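Peptidyl-prolyl cis-trans isomerase (Hirschia baltica, PDB 5EX2) probably catalyses the cis-trans isomerisation of peptide bonds preceding proline, as a cyclophilin regarded as a periplasmic folding helper. Local coordinates at residues Val48-Ile51 / Arg52-Val55; Met158-Thr161 / Asn162-Ser166; Ser241-Leu244 / Asp245-Gly248; Arg249-Val253 / Cys254-Gln258. All coordinates share one frame; numbering follows the deposited sequence.

Interaction 1 (Val48-Ile51 / Arg52-Val55); sequences VAQI and RKVV
Within helix 45-57, one of the elements packed against the cyclophilin beta-barrel, V48 meets R52 and I51 meets V55, each pair one turn apart. The CG1 methyl of V48 lies over one face of the R52 guanidinium, displaced toward its rim, with V48 CG1 3.4 Å from R52 NH2. This methyl is placed there by a first torsion that sets CG1 anti to the backbone N (chi1 163°), while the R52 chain runs extended from CG to NE. The methyl covers a face only; the N-H groups are used elsewhere: R52 NE is hydrogen-bonded to the carbonyl of D23 and R52 NH2 to OD1 of N24, which together limit rotation of the flat group. Further along, the CG2 branches of I51 and V55 touch at 4.0 Å. Beneath the side chains run the usual helical bonds, among them R52 N to V48 O at 3.1 Å and V55 N to I51 O at 2.9 Å. Q50 NE2 is held by the carbonyls of K168 and E90. V48 and R52 pack on L39 of strand 33-39, whereas R52 and V55 reach M218 of strand 212-218, seating the helix on two barrel strands.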
ATOM      1  N   VAL A  48       8.834   0.090   5.996  1.00  9.34           N
ATOM      2  CA  VAL A  48       8.802  -1.251   5.425  1.00 12.09           C
ATOM      3  C   VAL A  48       9.662  -2.208   6.249  1.00 10.81           C
ATOM      4  O   VAL A  48       9.252  -3.345   6.520  1.00 11.17           O
ATOM      5  CB  VAL A  48       9.252  -1.215   3.946  1.00 14.14           C
ATOM      6  CG1 VAL A  48       9.629  -2.598   3.411  1.00 17.53           C
ATOM      7  CG2 VAL A  48       8.155  -0.583   3.109  1.00 10.60           C
ATOM      8  N   ALA A  49      10.833  -1.755   6.680  1.00 10.66           N
ATOM      9  CA  ALA A  49      11.672  -2.587   7.534  1.00 14.00           C
ATOM     10  C   ALA A  49      10.954  -2.861   8.858  1.00 11.48           C
ATOM     11  O   ALA A  49      10.997  -3.969   9.392  1.00 11.02           O
ATOM     12  CB  ALA A  49      13.016  -1.936   7.781  1.00 10.38           C
ATOM     13  N   GLN A  50      10.302  -1.843   9.402  1.00  9.92           N
ATOM     14  CA  GLN A  50       9.548  -2.004  10.647  1.00 11.55           C
ATOM     15  C   GLN A  50       8.450  -3.043  10.512  1.00  8.69           C
ATOM     16  O   GLN A  50       8.278  -3.899  11.383  1.00  9.25           O
ATOM     17  CB  GLN A  50       8.957  -0.666  11.068  1.00 12.22           C
ATOM     18  CG  GLN A  50       8.151  -0.681  12.365  1.00 12.83           C
ATOM     19  CD  GLN A  50       9.004  -0.576  13.614  1.00 16.05           C
ATOM     20  OE1 GLN A  50      10.232  -0.623  13.560  1.00 16.29           O
ATOM     21  NE2 GLN A  50       8.346  -0.400  14.755  1.00 13.63           N
ATOM     22  N   ILE A  51       7.688  -2.989   9.429  1.00 10.01           N
ATOM     23  CA  ILE A  51       6.587  -3.933   9.256  1.00 10.44           C
ATOM     24  C   ILE A  51       7.125  -5.356   9.147  1.00 10.73           C
ATOM     25  O   ILE A  51       6.606  -6.254   9.790  1.00  9.05           O
ATOM     26  CB  ILE A  51       5.728  -3.582   8.031  1.00  8.88           C
ATOM     27  CG1 ILE A  51       5.024  -2.222   8.248  1.00 10.03           C
ATOM     28  CG2 ILE A  51       4.725  -4.680   7.730  1.00 11.36           C
ATOM     29  CD1 ILE A  51       4.116  -2.122   9.479  1.00 15.22           C
ATOM     30  N   ARG A  52       8.171  -5.573   8.364  1.00  9.60           N
ATOM     31  CA  ARG A  52       8.756  -6.916   8.307  1.00 10.18           C
ATOM     32  C   ARG A  52       9.161  -7.408   9.688  1.00 10.69           C
ATOM     33  O   ARG A  52       8.899  -8.556  10.057  1.00 10.74           O
ATOM     34  CB  ARG A  52       9.982  -6.953   7.399  1.00 11.24           C
ATOM     35  CG  ARG A  52       9.700  -6.716   5.940  1.00 11.20           C
ATOM     36  CD  ARG A  52      10.839  -7.230   5.078  1.00 12.63           C
ATOM     37  NE  ARG A  52      10.717  -6.734   3.714  1.00 14.33           N
ATOM     38  CZ  ARG A  52      11.375  -5.689   3.232  1.00 13.83           C
ATOM     39  NH1 ARG A  52      12.242  -5.015   3.983  1.00 14.85           N
ATOM     40  NH2 ARG A  52      11.173  -5.326   1.979  1.00 13.99           N
ATOM     41  N   LYS A  53       9.809  -6.541  10.444  1.00 10.77           N
ATOM     42  CA  LYS A  53      10.257  -6.865  11.783  1.00 12.19           C
ATOM     43  C   LYS A  53       9.084  -7.242  12.677  1.00 11.00           C
ATOM     44  O   LYS A  53       9.124  -8.265  13.352  1.00 10.69           O
ATOM     45  CB  LYS A  53      11.024  -5.672  12.355  1.00 13.75           C
ATOM     46  CG  LYS A  53      11.496  -5.820  13.781  1.00 15.95           C
ATOM     47  CD  LYS A  53      12.201  -4.541  14.243  1.00 22.88           C
ATOM     48  CE  LYS A  53      12.612  -4.614  15.709  1.00 32.55           C
ATOM     49  NZ  LYS A  53      13.781  -5.508  15.925  1.00 39.64           N
ATOM     50  N   VAL A  54       8.039  -6.422  12.702  1.00  9.05           N
ATOM     51  CA  VAL A  54       6.910  -6.703  13.591  1.00 10.09           C
ATOM     52  C   VAL A  54       6.189  -7.989  13.163  1.00  8.93           C
ATOM     53  O   VAL A  54       5.849  -8.830  13.991  1.00 10.23           O
ATOM     54  CB  VAL A  54       5.936  -5.504  13.644  1.00 10.58           C
ATOM     55  CG1 VAL A  54       4.736  -5.812  14.521  1.00 11.44           C
ATOM     56  CG2 VAL A  54       6.652  -4.275  14.177  1.00 14.50           C
ATOM     57  N   VAL A  55       5.990  -8.168  11.867  1.00  9.34           N
ATOM     58  CA  VAL A  55       5.360  -9.382  11.373  1.00  9.30           C
ATOM     59  C   VAL A  55       6.124 -10.596  11.888  1.00 10.20           C
ATOM     60  O   VAL A  55       5.528 -11.540  12.410  1.00 11.53           O
ATOM     61  CB  VAL A  55       5.290  -9.392   9.812  1.00  8.12           C
ATOM     62  CG1 VAL A  55       4.920 -10.775   9.285  1.00  9.32           C
ATOM     63  CG2 VAL A  55       4.291  -8.371   9.321  1.00  8.92           C
TER

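Interaction 2 (Met158-Thr161 / Asn162-Ser166); sequences MART and NDPNS
An Asx turn and a type I beta turn share D163 in the loop after strand 155-158, and T161 and R160 grip this double turn from the chain just before it. S166 OG is the centre: it accepts from T161 N at 2.9 Å and from T161 OG1 at 3.0 Å, and itself donates to D163 O at 2.8 Å, lying in the plane of that carbonyl. T161 OG1 in turn receives D163 N at 3.2 Å, so the two hydroxyls tie T161 to the start and the end of the D163-S166 turn. Both sit between their backbone N and carbonyl carbon (chi1 68° and 63°), which brings T161 OG1 and S166 OG within bonding distance. The Asx turn is closed by N165 N and D163 OD1, 2.9 Å apart. P164 covers one face of the R160 guanidinium, with P164 CA 3.3 Å from R160 NH1, while N162 O approaches at the edge through a weak bond from R160 NH1, seconded by a water bridging the same two atoms. R160 NH2 also binds the carbonyl of K184, and the cation meets Y185 in a cation-pi contact. R160 and P164 both lean on F96. The loop joins barrel strands 155-158 and 171-174, and M158 touches H47 and I51 of helix 45-57.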
ATOM      1  N   MET A 158       0.626   4.179   8.425  1.00 11.12           N
ATOM      2  CA  MET A 158       1.002   4.000   9.809  1.00  8.08           C
ATOM      3  C   MET A 158       0.251   4.944  10.728  1.00  9.11           C
ATOM      4  O   MET A 158       0.257   6.141  10.521  1.00 11.15           O
ATOM      5  CB  MET A 158       2.502   4.219   9.977  1.00 10.14           C
ATOM      6  CG  MET A 158       3.091   3.394  11.080  1.00 10.33           C
ATOM      7  SD  MET A 158       3.209   1.670  10.580  1.00 13.21           S
ATOM      8  CE  MET A 158       3.574   0.902  12.149  1.00 13.83           C
ATOM      9  N   ALA A 159      -0.398   4.397  11.742  1.00  8.60           N
ATOM     10  CA  ALA A 159      -1.056   5.221  12.727  1.00 10.62           C
ATOM     11  C   ALA A 159      -0.024   5.955  13.554  1.00 12.94           C
ATOM     12  O   ALA A 159       1.101   5.497  13.722  1.00 12.05           O
ATOM     13  CB  ALA A 159      -1.923   4.385  13.628  1.00 11.68           C
ATOM     14  N   ARG A 160      -0.419   7.103  14.077  1.00 13.21           N
ATOM     15  CA  ARG A 160       0.439   7.861  14.962  1.00 17.42           C
ATOM     16  C   ARG A 160      -0.402   8.831  15.772  1.00 12.63           C
ATOM     17  O   ARG A 160      -1.559   9.088  15.439  1.00 16.14           O
ATOM     18  CB  ARG A 160       1.514   8.610  14.181  1.00 15.00           C
ATOM     19  CG  ARG A 160       0.999   9.654  13.223  1.00 19.73           C
ATOM     20  CD  ARG A 160       2.167  10.490  12.775  1.00 17.67           C
ATOM     21  NE  ARG A 160       1.812  11.631  11.937  1.00 18.93           N
ATOM     22  CZ  ARG A 160       1.661  12.880  12.383  1.00 22.46           C
ATOM     23  NH1 ARG A 160       1.781  13.166  13.675  1.00 24.35           N
ATOM     24  NH2 ARG A 160       1.368  13.848  11.533  1.00 20.57           N
ATOM     25  N   THR A 161       0.198   9.333  16.843  1.00 18.60           N
ATOM     26  CA  THR A 161      -0.377  10.403  17.656  1.00 14.87           C
ATOM     27  C   THR A 161      -0.030  11.763  17.055  1.00 18.69           C
ATOM     28  O   THR A 161       0.437  11.838  15.924  1.00 19.61           O
ATOM     29  CB  THR A 161       0.138  10.346  19.103  1.00 21.27           C
ATOM     30  OG1 THR A 161       1.535  10.671  19.129  1.00 21.80           O
ATOM     31  CG2 THR A 161      -0.074   8.967  19.701  1.00 25.35           C
ATOM     32  N   ASN A 162      -0.256  12.847  17.792  1.00 18.57           N
ATOM     33  CA  ASN A 162       0.127  14.161  17.283  1.00 22.52           C
ATOM     34  C   ASN A 162       1.635  14.236  17.008  1.00 19.85           C
ATOM     35  O   ASN A 162       2.087  15.044  16.197  1.00 25.52           O
ATOM     36  CB  ASN A 162      -0.253  15.277  18.270  1.00 23.77           C
ATOM     37  CG  ASN A 162      -1.758  15.514  18.362  1.00 18.49           C
ATOM     38  OD1 ASN A 162      -2.524  15.080  17.505  1.00 24.71           O
ATOM     39  ND2 ASN A 162      -2.182  16.221  19.408  1.00 21.79           N
ATOM     40  N   ASP A 163       2.406  13.401  17.691  1.00 17.33           N
ATOM     41  CA  ASP A 163       3.851  13.301  17.492  1.00 14.89           C
ATOM     42  C   ASP A 163       4.179  12.610  16.165  1.00 16.50           C
ATOM     43  O   ASP A 163       3.860  11.431  15.991  1.00 16.03           O
ATOM     44  CB  ASP A 163       4.481  12.516  18.647  1.00 22.73           C
ATOM     45  CG  ASP A 163       5.995  12.382  18.525  1.00 21.01           C
ATOM     46  OD1 ASP A 163       6.592  12.795  17.512  1.00 28.72           O
ATOM     47  OD2 ASP A 163       6.604  11.844  19.474  1.00 42.59           O
ATOM     48  N   PRO A 164       4.848  13.315  15.235  1.00 16.74           N
ATOM     49  CA  PRO A 164       5.061  12.685  13.926  1.00 19.43           C
ATOM     50  C   PRO A 164       5.985  11.465  13.960  1.00 15.77           C
ATOM     51  O   PRO A 164       6.019  10.726  12.981  1.00 16.90           O
ATOM     52  CB  PRO A 164       5.690  13.811  13.092  1.00 18.06           C
ATOM     53  CG  PRO A 164       6.308  14.707  14.077  1.00 16.84           C
ATOM     54  CD  PRO A 164       5.420  14.668  15.284  1.00 18.21           C
ATOM     55  N   ASN A 165       6.696  11.255  15.061  1.00 17.53           N
ATOM     56  CA  ASN A 165       7.635  10.146  15.178  1.00 14.79           C
ATOM     57  C   ASN A 165       7.131   9.014  16.073  1.00 15.35           C
ATOM     58  O   ASN A 165       7.921   8.207  16.558  1.00 20.58           O
ATOM     59  CB  ASN A 165       8.980  10.649  15.701  1.00 19.00           C
ATOM     60  CG  ASN A 165       9.703  11.507  14.697  1.00 17.94           C
ATOM     61  OD1 ASN A 165       9.556  11.332  13.487  1.00 20.13           O
ATOM     62  ND2 ASN A 165      10.486  12.450  15.195  1.00 26.13           N
ATOM     63  N   SER A 166       5.818   8.942  16.261  1.00 15.52           N
ATOM     64  CA  SER A 166       5.235   7.982  17.195  1.00 14.86           C
ATOM     65  C   SER A 166       4.721   6.705  16.525  1.00 13.73           C
ATOM     66  O   SER A 166       4.223   5.807  17.204  1.00 16.62           O
ATOM     67  CB  SER A 166       4.100   8.646  17.970  1.00 19.38           C
ATOM     68  OG  SER A 166       3.051   9.040  17.107  1.00 19.74           O
TER
HETATM   69  O   HOH W   1       1.761  16.083  13.603  1.00 32.35           O

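Interaction 3 (Ser241-Leu244 / Asp245-Gly248); sequences SLFL and DRMG
The F243 ring receives M247 over one face and R246 from an oblique direction, so two side chains of the next turn converge on it. M247 CG stands 4.0 Å from the centroid of the F243 ring and 15° off its normal, a CH-pi contact; the M247 chain then bends twice, leaving SD oblique to the ring at 5.2 Å from the same centroid. The guanidinium of R246 is turned almost at right angles to the ring, 80° between planes, with R246 NH2 3.7 Å from F243 CD2. F243 CG is anti to its backbone N (chi1 168°), beside the carbonyl carbon, and it is the ring, not the start of the side chain, that meets R246 and M247. With an alanine here, M247 and R246 would probably lose the surface they rest on and become freer to turn, and the packing on F240 and P257 would go as well. Around the helix, D245 folds back beside the carbonyl of S241 and places OD1 in a salt bridge with NE of R249. G248 N bonds to L244 O at 2.9 Å, yet G248 has positive phi and leaves the helical path, at backbone angles where a side chain would collide with the preceding carbonyl oxygen. The M247-F243 pair is an i to i+4 Met-aromatic contact on the last turns of helix 238-247, which ends at G248.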
ATOM      1  N   SER A 241      -2.329   1.285 -20.439  1.00  8.44           N
ATOM      2  CA  SER A 241      -2.827   2.351 -21.296  1.00  8.70           C
ATOM      3  C   SER A 241      -4.292   2.124 -21.679  1.00 10.15           C
ATOM      4  O   SER A 241      -5.108   3.046 -21.684  1.00 11.05           O
ATOM      5  CB  SER A 241      -1.952   2.439 -22.534  1.00  9.01           C
ATOM      6  OG  SER A 241      -2.327   3.511 -23.374  1.00 14.86           O
ATOM      7  N   LEU A 242      -4.615   0.877 -22.006  0.54  8.44           N
ATOM      8  CA  LEU A 242      -5.973   0.508 -22.359  0.54 10.52           C
ATOM      9  C   LEU A 242      -6.901   0.625 -21.157  0.54  8.95           C
ATOM     10  O   LEU A 242      -8.047   1.044 -21.283  0.54  9.88           O
ATOM     11  CB  LEU A 242      -5.992  -0.920 -22.899  0.54 12.97           C
ATOM     12  CG  LEU A 242      -5.282  -1.068 -24.241  0.54  8.48           C
ATOM     13  CD1 LEU A 242      -5.145  -2.535 -24.629  0.54 12.70           C
ATOM     14  CD2 LEU A 242      -6.013  -0.292 -25.330  0.54 16.12           C
ATOM     15  N   PHE A 243      -6.406   0.226 -19.994  1.00  9.41           N
ATOM     16  CA  PHE A 243      -7.154   0.356 -18.749  1.00  9.81           C
ATOM     17  C   PHE A 243      -7.506   1.815 -18.470  1.00 10.02           C
ATOM     18  O   PHE A 243      -8.662   2.136 -18.202  1.00 10.61           O
ATOM     19  CB  PHE A 243      -6.328  -0.276 -17.625  1.00 11.12           C
ATOM     20  CG  PHE A 243      -6.810   0.020 -16.232  1.00 12.57           C
ATOM     21  CD1 PHE A 243      -6.261   1.076 -15.527  1.00 11.54           C
ATOM     22  CD2 PHE A 243      -7.740  -0.795 -15.603  1.00 14.07           C
ATOM     23  CE1 PHE A 243      -6.669   1.359 -14.240  1.00 15.38           C
ATOM     24  CE2 PHE A 243      -8.149  -0.519 -14.299  1.00 15.17           C
ATOM     25  CZ  PHE A 243      -7.600   0.555 -13.624  1.00 14.75           C
ATOM     26  N   LEU A 244      -6.539   2.714 -18.588  1.00  9.07           N
ATOM     27  CA  LEU A 244      -6.806   4.136 -18.382  1.00 10.98           C
ATOM     28  C   LEU A 244      -7.797   4.655 -19.409  1.00 12.76           C
ATOM     29  O   LEU A 244      -8.696   5.421 -19.086  1.00 13.79           O
ATOM     30  CB  LEU A 244      -5.521   4.947 -18.466  1.00 11.74           C
ATOM     31  CG  LEU A 244      -4.511   4.756 -17.351  1.00  9.74           C
ATOM     32  CD1 LEU A 244      -3.251   5.532 -17.655  1.00 12.04           C
ATOM     33  CD2 LEU A 244      -5.084   5.230 -16.041  1.00 13.92           C
ATOM     34  N   ASP A 245      -7.631   4.238 -20.659  1.00 12.52           N
ATOM     35  CA  ASP A 245      -8.570   4.634 -21.699  1.00 12.86           C
ATOM     36  C   ASP A 245      -9.991   4.258 -21.326  1.00 14.00           C
ATOM     37  O   ASP A 245     -10.926   5.045 -21.489  1.00 16.16           O
ATOM     38  CB  ASP A 245      -8.259   3.975 -23.043  1.00 13.16           C
ATOM     39  CG  ASP A 245      -6.999   4.496 -23.703  1.00 18.28           C
ATOM     40  OD1 ASP A 245      -6.429   5.528 -23.277  1.00 14.55           O
ATOM     41  OD2 ASP A 245      -6.600   3.863 -24.703  1.00 16.52           O
ATOM     42  N   ARG A 246     -10.139   3.018 -20.878  1.00 13.69           N
ATOM     43  CA  ARG A 246     -11.432   2.445 -20.567  1.00 16.12           C
ATOM     44  C   ARG A 246     -12.039   3.130 -19.337  1.00 16.54           C
ATOM     45  O   ARG A 246     -13.222   3.466 -19.338  1.00 18.83           O
ATOM     46  CB  ARG A 246     -11.258   0.935 -20.385  1.00 17.90           C
ATOM     47  CG  ARG A 246     -12.489   0.145 -20.045  1.00 31.97           C
ATOM     48  CD  ARG A 246     -12.103  -1.307 -19.824  1.00 22.75           C
ATOM     49  NE  ARG A 246     -11.982  -1.636 -18.402  1.00 38.61           N
ATOM     50  CZ  ARG A 246     -10.928  -2.214 -17.824  1.00 40.44           C
ATOM     51  NH1 ARG A 246      -9.845  -2.552 -18.523  1.00 21.49           N
ATOM     52  NH2 ARG A 246     -10.965  -2.458 -16.518  1.00 32.39           N
ATOM     53  N   MET A 247     -11.232   3.372 -18.307  1.00 14.17           N
ATOM     54  CA  MET A 247     -11.747   3.910 -17.048  1.00 19.24           C
ATOM     55  C   MET A 247     -11.942   5.424 -17.026  1.00 20.89           C
ATOM     56  O   MET A 247     -12.826   5.920 -16.328  1.00 20.65           O
ATOM     57  CB  MET A 247     -10.821   3.526 -15.906  1.00 18.85           C
ATOM     58  CG  MET A 247     -10.723   2.034 -15.714  1.00 16.65           C
ATOM     59  SD  MET A 247     -12.324   1.210 -15.541  1.00 17.67           S
ATOM     60  CE  MET A 247     -13.062   2.066 -14.153  1.00 19.42           C
ATOM     61  N   GLY A 248     -11.122   6.160 -17.771  1.00 17.79           N
ATOM     62  CA  GLY A 248     -11.270   7.603 -17.886  1.00 20.88           C
ATOM     63  C   GLY A 248     -10.047   8.391 -17.460  1.00 15.47           C
ATOM     64  O   GLY A 248      -9.688   8.430 -16.289  1.00 19.71           O
TER

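Interaction 4 (Arg249-Val253 / Cys254-Gln258); sequences RDKDV and CSLPQ
K251 and L256 each hold CG anti to the carbonyl carbon (chi1 -69° and -71°), and the K251 chain is extended beyond CG, so that its methylenes pass the leucine branches. K251 CB lies 4.0 Å from L256 CG, and K251 CD is equally close to L256 CD2. Beyond this apolar crossing, K251 NZ is hydrogen-bonded to the carbonyl of M247 and to a water at 2.8 Å that also donates to S255 O, which ties the lysine to the serine backbone. Replacing L256 by an alanine would probably open a gap among K251, L244, M247 and F123, and leave the K251 methylenes without their apolar neighbour. The backbone between them is wound tightly: S255 N donates to D252 O at 2.9 Å, coming from well above the carbonyl plane, and L256 N adds a weak bond to that oxygen. D252 OD2 pairs with R179 outside the loop in a salt bridge, while OD1 bonds to the hydroxyl of T121 and, weakly, to V253 N. V253 CG1 is 3.9 Å from C254 SG, whose disulfide to C152 fixes the turn to the body of the protein. Another water joins D252 N and S255 OG. The bond from S255 N back to D252 O, three residues earlier, with the backbone angles of V253 and C254, fits a type I beta turn, pinned by the disulfide in the segment joining helix 238-247 to strand 261-264.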
ATOM      1  N   ARG A 249      -9.421   9.062 -18.421  1.00 16.37           N
ATOM      2  CA  ARG A 249      -8.152   9.747 -18.174  1.00 16.99           C
ATOM      3  C   ARG A 249      -8.318  11.162 -17.624  1.00 20.38           C
ATOM      4  O   ARG A 249      -7.338  11.887 -17.454  1.00 20.11           O
ATOM      5  CB  ARG A 249      -7.344   9.771 -19.457  1.00 20.33           C
ATOM      6  CG  ARG A 249      -6.781   8.416 -19.782  1.00 16.31           C
ATOM      7  CD  ARG A 249      -6.062   8.506 -21.047  1.00 17.91           C
ATOM      8  NE  ARG A 249      -5.421   7.257 -21.408  1.00 15.70           N
ATOM      9  CZ  ARG A 249      -4.168   6.946 -21.103  1.00 16.02           C
ATOM     10  NH1 ARG A 249      -3.409   7.778 -20.393  1.00 15.03           N
ATOM     11  NH2 ARG A 249      -3.664   5.799 -21.512  1.00 13.36           N
ATOM     12  N   ASP A 250      -9.558  11.539 -17.335  1.00 18.48           N
ATOM     13  CA  ASP A 250      -9.838  12.781 -16.635  1.00 21.63           C
ATOM     14  C   ASP A 250      -9.809  12.579 -15.122  1.00 28.46           C
ATOM     15  O   ASP A 250      -9.847  13.541 -14.350  1.00 24.81           O
ATOM     16  CB  ASP A 250     -11.204  13.327 -17.065  1.00 24.88           C
ATOM     17  CG  ASP A 250     -12.346  12.338 -16.811  1.00 37.13           C
ATOM     18  OD1 ASP A 250     -12.159  11.112 -17.011  1.00 33.67           O
ATOM     19  OD2 ASP A 250     -13.437  12.790 -16.401  1.00 51.39           O
ATOM     20  N   LYS A 251      -9.702  11.320 -14.710  1.00 21.17           N
ATOM     21  CA  LYS A 251      -9.740  10.973 -13.294  1.00 24.47           C
ATOM     22  C   LYS A 251      -8.398  11.146 -12.610  1.00 20.86           C
ATOM     23  O   LYS A 251      -7.355  10.880 -13.187  1.00 23.80           O
ATOM     24  CB  LYS A 251     -10.216   9.535 -13.128  1.00 22.65           C
ATOM     25  CG  LYS A 251     -11.676   9.353 -13.483  1.00 24.30           C
ATOM     26  CD  LYS A 251     -12.064   7.897 -13.438  1.00 28.68           C
ATOM     27  CE  LYS A 251     -13.534   7.707 -13.765  1.00 30.45           C
ATOM     28  NZ  LYS A 251     -13.882   6.266 -13.866  1.00 25.39           N
ATOM     29  N   ASP A 252      -8.442  11.580 -11.361  1.00 30.08           N
ATOM     30  CA  ASP A 252      -7.257  11.628 -10.533  1.00 24.76           C
ATOM     31  C   ASP A 252      -6.935  10.200 -10.084  1.00 21.25           C
ATOM     32  O   ASP A 252      -7.789   9.311 -10.160  1.00 24.09           O
ATOM     33  CB  ASP A 252      -7.480  12.551  -9.334  1.00 38.28           C
ATOM     34  CG  ASP A 252      -6.200  12.864  -8.593  1.00 36.56           C
ATOM     35  OD1 ASP A 252      -5.134  12.877  -9.240  1.00 39.53           O
ATOM     36  OD2 ASP A 252      -6.262  13.098  -7.369  1.00 46.35           O
ATOM     37  N   VAL A 253      -5.713   9.986  -9.612  1.00 21.76           N
ATOM     38  CA  VAL A 253      -5.235   8.658  -9.270  1.00 19.70           C
ATOM     39  C   VAL A 253      -6.172   7.950  -8.281  1.00 16.06           C
ATOM     40  O   VAL A 253      -6.397   6.761  -8.385  1.00 17.30           O
ATOM     41  CB  VAL A 253      -3.790   8.747  -8.701  1.00 25.09           C
ATOM     42  CG1 VAL A 253      -3.754   9.407  -7.321  1.00 21.00           C
ATOM     43  CG2 VAL A 253      -3.144   7.409  -8.666  1.00 23.63           C
ATOM     44  N   CYS A 254      -6.756   8.684  -7.350  1.00 14.39           N
ATOM     45  CA  CYS A 254      -7.602   8.047  -6.349  1.00 17.24           C
ATOM     46  C   CYS A 254      -9.035   7.807  -6.821  1.00 22.36           C
ATOM     47  O   CYS A 254      -9.792   7.129  -6.146  1.00 20.76           O
ATOM     48  CB  CYS A 254      -7.612   8.872  -5.066  1.00 19.43           C
ATOM     49  SG  CYS A 254      -6.019   8.873  -4.199  1.00 18.95           S
ATOM     50  N   SER A 255      -9.408   8.338  -7.982  1.00 18.84           N
ATOM     51  CA  SER A 255     -10.746   8.088  -8.527  1.00 20.28           C
ATOM     52  C   SER A 255     -10.749   6.918  -9.519  1.00 18.01           C
ATOM     53  O   SER A 255     -11.801   6.422  -9.912  1.00 22.41           O
ATOM     54  CB  SER A 255     -11.297   9.350  -9.185  1.00 18.69           C
ATOM     55  OG  SER A 255     -11.666  10.290  -8.193  1.00 23.60           O
ATOM     56  N   LEU A 256      -9.561   6.469  -9.897  1.00 15.10           N
ATOM     57  CA  LEU A 256      -9.414   5.261 -10.691  1.00 13.96           C
ATOM     58  C   LEU A 256      -9.459   4.038  -9.776  1.00 12.59           C
ATOM     59  O   LEU A 256      -9.199   4.147  -8.581  1.00 14.00           O
ATOM     60  CB  LEU A 256      -8.087   5.281 -11.444  1.00 13.62           C
ATOM     61  CG  LEU A 256      -7.988   6.273 -12.589  1.00 13.65           C
ATOM     62  CD1 LEU A 256      -6.528   6.524 -12.939  1.00 17.60           C
ATOM     63  CD2 LEU A 256      -8.736   5.740 -13.805  1.00 18.62           C
ATOM     64  N   PRO A 257      -9.756   2.865 -10.337  1.00 12.64           N
ATOM     65  CA  PRO A 257      -9.513   1.657  -9.556  1.00 12.18           C
ATOM     66  C   PRO A 257      -8.031   1.539  -9.269  1.00  9.64           C
ATOM     67  O   PRO A 257      -7.216   2.236  -9.867  1.00 13.23           O
ATOM     68  CB  PRO A 257      -9.990   0.525 -10.474  1.00 15.59           C
ATOM     69  CG  PRO A 257     -10.690   1.178 -11.625  1.00 14.06           C
ATOM     70  CD  PRO A 257     -10.153   2.567 -11.721  1.00 13.42           C
ATOM     71  N   GLN A 258      -7.663   0.634  -8.386  1.00  9.37           N
ATOM     72  CA  GLN A 258      -6.260   0.352  -8.205  1.00  8.68           C
ATOM     73  C   GLN A 258      -5.693  -0.275  -9.471  1.00 10.14           C
ATOM     74  O   GLN A 258      -6.416  -0.858 -10.278  1.00  9.53           O
ATOM     75  CB  GLN A 258      -6.039  -0.587  -7.043  1.00  8.86           C
ATOM     76  CG  GLN A 258      -6.509  -0.054  -5.732  1.00 10.31           C
ATOM     77  CD  GLN A 258      -5.851  -0.782  -4.595  1.00 10.48           C
ATOM     78  OE1 GLN A 258      -4.752  -0.409  -4.160  1.00 12.25           O
ATOM     79  NE2 GLN A 258      -6.469  -1.859  -4.145  1.00 13.31           N
TER
HETATM   80  O   HOH W   2     -12.738   4.797 -11.722  1.00 20.27           O
HETATM   81  O   HOH W   3     -11.411  12.438 -10.476  1.00 31.87           O
HETATM   82  O   HOH W   4      -6.612   4.149  -7.237  1.00 19.29           O

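Along the chain the four contacts come strictly in series, each closing before the next opens; none nests or crosses, since every pair of segments is contiguous and closes only a helical turn or short loop. Interactions 1 and 2 both belong to the barrel region and touch where I51 CD1 meets M158 SD at 4.1 Å, joining helix 45-57 to the end of strand 155-158. Interactions 3 and 4 lie on the same side of the chain's centre, about 10 Å apart between centres: L244 packs on R249 and L256, and M247 on P257, folding the loop back on helix 238-247. Interactions 1 and 3 are about 35 Å apart between centres, on opposite sides.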